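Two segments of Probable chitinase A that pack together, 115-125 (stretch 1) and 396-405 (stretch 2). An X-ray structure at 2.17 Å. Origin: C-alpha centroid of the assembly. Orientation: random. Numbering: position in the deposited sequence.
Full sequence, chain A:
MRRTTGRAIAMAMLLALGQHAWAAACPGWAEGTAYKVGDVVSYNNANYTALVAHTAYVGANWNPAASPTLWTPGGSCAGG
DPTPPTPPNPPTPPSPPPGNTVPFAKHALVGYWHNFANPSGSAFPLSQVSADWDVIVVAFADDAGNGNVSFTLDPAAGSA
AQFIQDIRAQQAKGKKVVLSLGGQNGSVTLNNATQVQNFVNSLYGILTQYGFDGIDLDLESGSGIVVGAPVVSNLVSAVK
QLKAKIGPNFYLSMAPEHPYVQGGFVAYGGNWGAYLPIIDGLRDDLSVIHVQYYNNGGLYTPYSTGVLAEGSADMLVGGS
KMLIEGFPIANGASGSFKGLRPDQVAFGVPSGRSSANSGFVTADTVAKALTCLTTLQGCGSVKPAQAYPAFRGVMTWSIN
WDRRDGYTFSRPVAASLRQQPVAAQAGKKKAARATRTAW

Stretch 1 (115-125) NFANPSGSAFP
Stretch 2, residues 396-405: TWSINWDRRD

An irregular loop lies against a short capped helix, held by side chains laid on aromatic faces, one direct hydrogen bond and a few bridging waters, with 569 Å² buried in all.

Stretch 2 leaves a strand at Thr-396 and Trp-397, passes through a cis peptide bond before Ser-398, and enters a helix at Ile-399 that runs to Arg-404. Ser-398 (p) is the N-cap: its OG accepts from Trp-401 N at 3.1 Å. Stretch 1 has no helix or strand. Its one defined turn is of type I, from Asn-118 to Gly-121, closed in both directions: Gly-121 N to Asn-118 O, 2.8 Å, and Asn-118 N to Gly-121 O, 3.2 Å. Asn-118 (p) braces the turn from within, its OD1 accepting from Ser-120 N at 2.8 Å and Ser-120 OG at 2.6 Å. Gly-121 sits at phi 117, psi -178, where a CB would be jammed against the preceding carbonyl and would lie 3.2 Å from Arg-404 NH2.

The register is set where Ser-120 CA comes 5.6 Å from Trp-401 CA. Ser-120 (p) lays its CB over the face of the Trp-401 indole (chi1 -85°, chi2 115°), 3.5 Å from the centroid of the six-membered ring, a CH-pi contact almost along the ring normal. Pro-119 CB adds an apolar contact at 4.0 Å to Trp-401 CH2. The single direct hydrogen bond follows: Arg-404 NE donates to Ser-120 O at 3.0 Å, tying the turn's backbone to the helix through a side chain folded t, p, p.

Phe-124 (p, chi2 -82°), whose CB points toward the helix, makes the second anchor. Arg-403 extends t, t, t and then turns at chi4 -96°, so its guanidinium lies flat on the ring, planes at 11° and Arg-403 CZ 4.1 Å from the ring centroid of Phe-124, a cation-pi stack. Arg-403 CD covers the ring too, 3.6 Å from the Phe-124 centroid. At the ring edge, Phe-124 CZ meets Ile-399 CG2 at 4.0 Å and Phe-124 CE1 meets Asn-400 ND2 at 3.5 Å. Nearer the start of both stretches, Phe-116 CZ and Trp-397 CH2 touch edge to edge at 4.0 Å.

Water supplies polar links where the stretches do not bond directly. Water 1 donates to Ser-120 OG (2.9 Å) and Ser-122 O (2.7 Å) and accepts from Asn-400 ND2 (3.0 Å). Water 3 joins Ser-122 O (2.8 Å) to Arg-403 NH1 (2.9 Å), while water 4 accepts from Phe-124 N (3.1 Å) and Asn-400 ND2 (3.0 Å).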

# COMPACT_ATOMS: atom_id res chain seq x y z
N ASN A 115 -10.16 -3.24 6.59
CA ASN A 115 -11.39 -2.87 7.28
C ASN A 115 -12.51 -3.83 6.87
O ASN A 115 -13.63 -3.42 6.56
CB ASN A 115 -11.78 -1.42 6.98
CG ASN A 115 -12.99 -0.96 7.77
OD1 ASN A 115 -13.11 -1.24 8.96
ND2 ASN A 115 -13.90 -0.26 7.10
N PHE A 116 -12.18 -5.12 6.85
CA PHE A 116 -13.09 -6.15 6.38
C PHE A 116 -12.53 -7.54 6.68
O PHE A 116 -11.38 -7.67 7.09
CB PHE A 116 -13.36 -6.00 4.88
CG PHE A 116 -12.11 -6.00 4.03
CD1 PHE A 116 -11.44 -4.81 3.76
CD2 PHE A 116 -11.62 -7.18 3.49
CE1 PHE A 116 -10.29 -4.80 2.97
CE2 PHE A 116 -10.48 -7.18 2.70
CZ PHE A 116 -9.81 -5.99 2.44
N ALA A 117 -13.35 -8.56 6.46
CA ALA A 117 -12.90 -9.95 6.57
C ALA A 117 -12.66 -10.52 5.18
O ALA A 117 -13.38 -10.20 4.24
CB ALA A 117 -13.93 -10.79 7.33
N ASN A 118 -11.65 -11.38 5.06
CA ASN A 118 -11.34 -12.01 3.78
C ASN A 118 -10.54 -13.30 4.07
O ASN A 118 -10.43 -13.67 5.24
CB ASN A 118 -10.63 -11.00 2.85
CG ASN A 118 -9.12 -10.96 3.05
OD1 ASN A 118 -8.60 -11.29 4.10
ND2 ASN A 118 -8.43 -10.51 2.01
N PRO A 119 -10.02 -14.01 3.05
CA PRO A 119 -9.35 -15.25 3.44
C PRO A 119 -8.14 -15.10 4.39
O PRO A 119 -7.65 -16.11 4.89
CB PRO A 119 -8.90 -15.83 2.09
CG PRO A 119 -9.91 -15.34 1.14
CD PRO A 119 -10.13 -13.92 1.58
N SER A 120 -7.67 -13.88 4.64
CA SER A 120 -6.60 -13.67 5.61
C SER A 120 -7.12 -13.83 7.03
O SER A 120 -6.34 -13.95 7.98
CB SER A 120 -5.99 -12.27 5.47
OG SER A 120 -6.86 -11.29 6.03
N GLY A 121 -8.44 -13.83 7.17
CA GLY A 121 -9.07 -13.83 8.47
C GLY A 121 -9.88 -12.56 8.66
O GLY A 121 -9.96 -11.72 7.75
N SER A 122 -10.49 -12.41 9.83
CA SER A 122 -11.28 -11.23 10.13
C SER A 122 -10.39 -10.02 10.36
O SER A 122 -9.17 -10.15 10.51
CB SER A 122 -12.15 -11.47 11.36
OG SER A 122 -11.37 -11.44 12.54
N ALA A 123 -11.00 -8.84 10.39
CA ALA A 123 -10.29 -7.64 10.79
C ALA A 123 -9.84 -7.77 12.24
O ALA A 123 -10.38 -8.57 13.00
CB ALA A 123 -11.17 -6.41 10.61
N PHE A 124 -8.83 -6.99 12.62
CA PHE A 124 -8.33 -6.99 13.98
C PHE A 124 -8.10 -5.55 14.43
O PHE A 124 -7.91 -4.67 13.59
CB PHE A 124 -7.04 -7.82 14.07
CG PHE A 124 -5.86 -7.22 13.36
CD1 PHE A 124 -5.71 -7.37 11.99
CD2 PHE A 124 -4.91 -6.49 14.06
CE1 PHE A 124 -4.62 -6.81 11.34
CE2 PHE A 124 -3.82 -5.93 13.41
CZ PHE A 124 -3.68 -6.09 12.05
N PRO A 125 -8.16 -5.30 15.75
CA PRO A 125 -8.03 -3.94 16.29
C PRO A 125 -6.78 -3.20 15.82
O PRO A 125 -5.68 -3.76 15.78
CB PRO A 125 -7.98 -4.18 17.80
CG PRO A 125 -8.82 -5.40 17.99
CD PRO A 125 -8.53 -6.27 16.80
N THR A 396 3.24 -2.35 0.96
CA THR A 396 2.76 -3.72 0.77
C THR A 396 1.27 -3.90 0.99
O THR A 396 0.69 -3.33 1.91
CB THR A 396 3.43 -4.72 1.72
OG1 THR A 396 4.41 -4.05 2.52
CG2 THR A 396 4.05 -5.83 0.95
N TRP A 397 0.67 -4.73 0.14
CA TRP A 397 -0.59 -5.38 0.46
C TRP A 397 -0.23 -6.75 1.03
O TRP A 397 0.23 -7.61 0.28
CB TRP A 397 -1.47 -5.53 -0.78
CG TRP A 397 -2.83 -6.08 -0.49
CD1 TRP A 397 -3.20 -7.39 -0.52
CD2 TRP A 397 -3.99 -5.33 -0.15
NE1 TRP A 397 -4.54 -7.51 -0.21
CE2 TRP A 397 -5.05 -6.25 0.03
CE3 TRP A 397 -4.25 -3.97 0.04
CZ2 TRP A 397 -6.34 -5.86 0.38
CZ3 TRP A 397 -5.54 -3.58 0.38
CH2 TRP A 397 -6.56 -4.52 0.55
N SER A 398 -0.44 -6.99 2.32
CA SER A 398 -1.07 -6.05 3.24
C SER A 398 -0.59 -6.32 4.66
O SER A 398 0.08 -7.32 4.92
CB SER A 398 -2.59 -6.19 3.19
OG SER A 398 -2.98 -7.48 3.63
N ILE A 399 -0.96 -5.44 5.59
CA ILE A 399 -0.70 -5.65 7.00
C ILE A 399 -1.34 -6.95 7.50
O ILE A 399 -0.71 -7.74 8.21
CB ILE A 399 -1.20 -4.46 7.84
CG1 ILE A 399 -0.42 -3.19 7.47
CG2 ILE A 399 -1.09 -4.75 9.33
CD1 ILE A 399 -0.75 -1.98 8.33
N ASN A 400 -2.59 -7.19 7.10
CA ASN A 400 -3.31 -8.38 7.52
C ASN A 400 -2.72 -9.68 6.97
O ASN A 400 -2.59 -10.66 7.71
CB ASN A 400 -4.78 -8.28 7.10
CG ASN A 400 -5.53 -7.24 7.90
OD1 ASN A 400 -5.17 -6.07 7.91
ND2 ASN A 400 -6.58 -7.67 8.59
N TRP A 401 -2.35 -9.69 5.69
CA TRP A 401 -1.75 -10.89 5.13
C TRP A 401 -0.38 -11.13 5.75
O TRP A 401 -0.01 -12.28 6.01
CB TRP A 401 -1.63 -10.79 3.60
CG TRP A 401 -2.89 -11.23 2.92
CD1 TRP A 401 -3.72 -10.46 2.16
CD2 TRP A 401 -3.46 -12.54 2.95
NE1 TRP A 401 -4.78 -11.22 1.70
CE2 TRP A 401 -4.64 -12.50 2.17
CE3 TRP A 401 -3.09 -13.75 3.55
CZ2 TRP A 401 -5.45 -13.61 1.99
CZ3 TRP A 401 -3.90 -14.86 3.36
CH2 TRP A 401 -5.07 -14.78 2.59
N ASP A 402 0.35 -10.05 6.02
CA ASP A 402 1.65 -10.18 6.68
C ASP A 402 1.50 -10.76 8.08
O ASP A 402 2.27 -11.62 8.50
CB ASP A 402 2.36 -8.83 6.74
CG ASP A 402 3.60 -8.87 7.62
OD1 ASP A 402 4.63 -9.42 7.16
OD2 ASP A 402 3.54 -8.36 8.75
N ARG A 403 0.49 -10.28 8.80
CA ARG A 403 0.19 -10.77 10.15
C ARG A 403 -0.20 -12.24 10.13
O ARG A 403 0.29 -13.04 10.94
CB ARG A 403 -0.94 -9.93 10.77
CG ARG A 403 -1.46 -10.41 12.11
CD ARG A 403 -2.54 -9.46 12.61
NE ARG A 403 -3.21 -9.91 13.83
CZ ARG A 403 -4.36 -10.58 13.85
NH1 ARG A 403 -4.97 -10.90 12.72
NH2 ARG A 403 -4.90 -10.94 15.01
N ARG A 404 -1.08 -12.60 9.21
CA ARG A 404 -1.55 -13.98 9.07
C ARG A 404 -0.39 -14.91 8.74
O ARG A 404 -0.34 -16.05 9.22
CB ARG A 404 -2.64 -14.06 8.00
CG ARG A 404 -3.10 -15.47 7.64
CD ARG A 404 -3.52 -16.28 8.86
NE ARG A 404 -4.54 -15.62 9.66
CZ ARG A 404 -5.06 -16.14 10.77
NH1 ARG A 404 -4.63 -17.33 11.21
NH2 ARG A 404 -5.99 -15.49 11.45
N ASP A 405 0.56 -14.42 7.95
CA ASP A 405 1.69 -15.23 7.50
C ASP A 405 2.85 -15.24 8.50
O ASP A 405 3.87 -15.88 8.26
CB ASP A 405 2.19 -14.74 6.13
CG ASP A 405 1.19 -15.00 5.02
OD1 ASP A 405 0.36 -15.93 5.16
OD2 ASP A 405 1.23 -14.29 3.99
O HOH W 1 -7.03 -10.66 8.89
O HOH W 2 -7.14 -12.64 11.24
O HOH W 3 -7.88 -11.13 12.75
O HOH W 4 -7.75 -5.41 10.22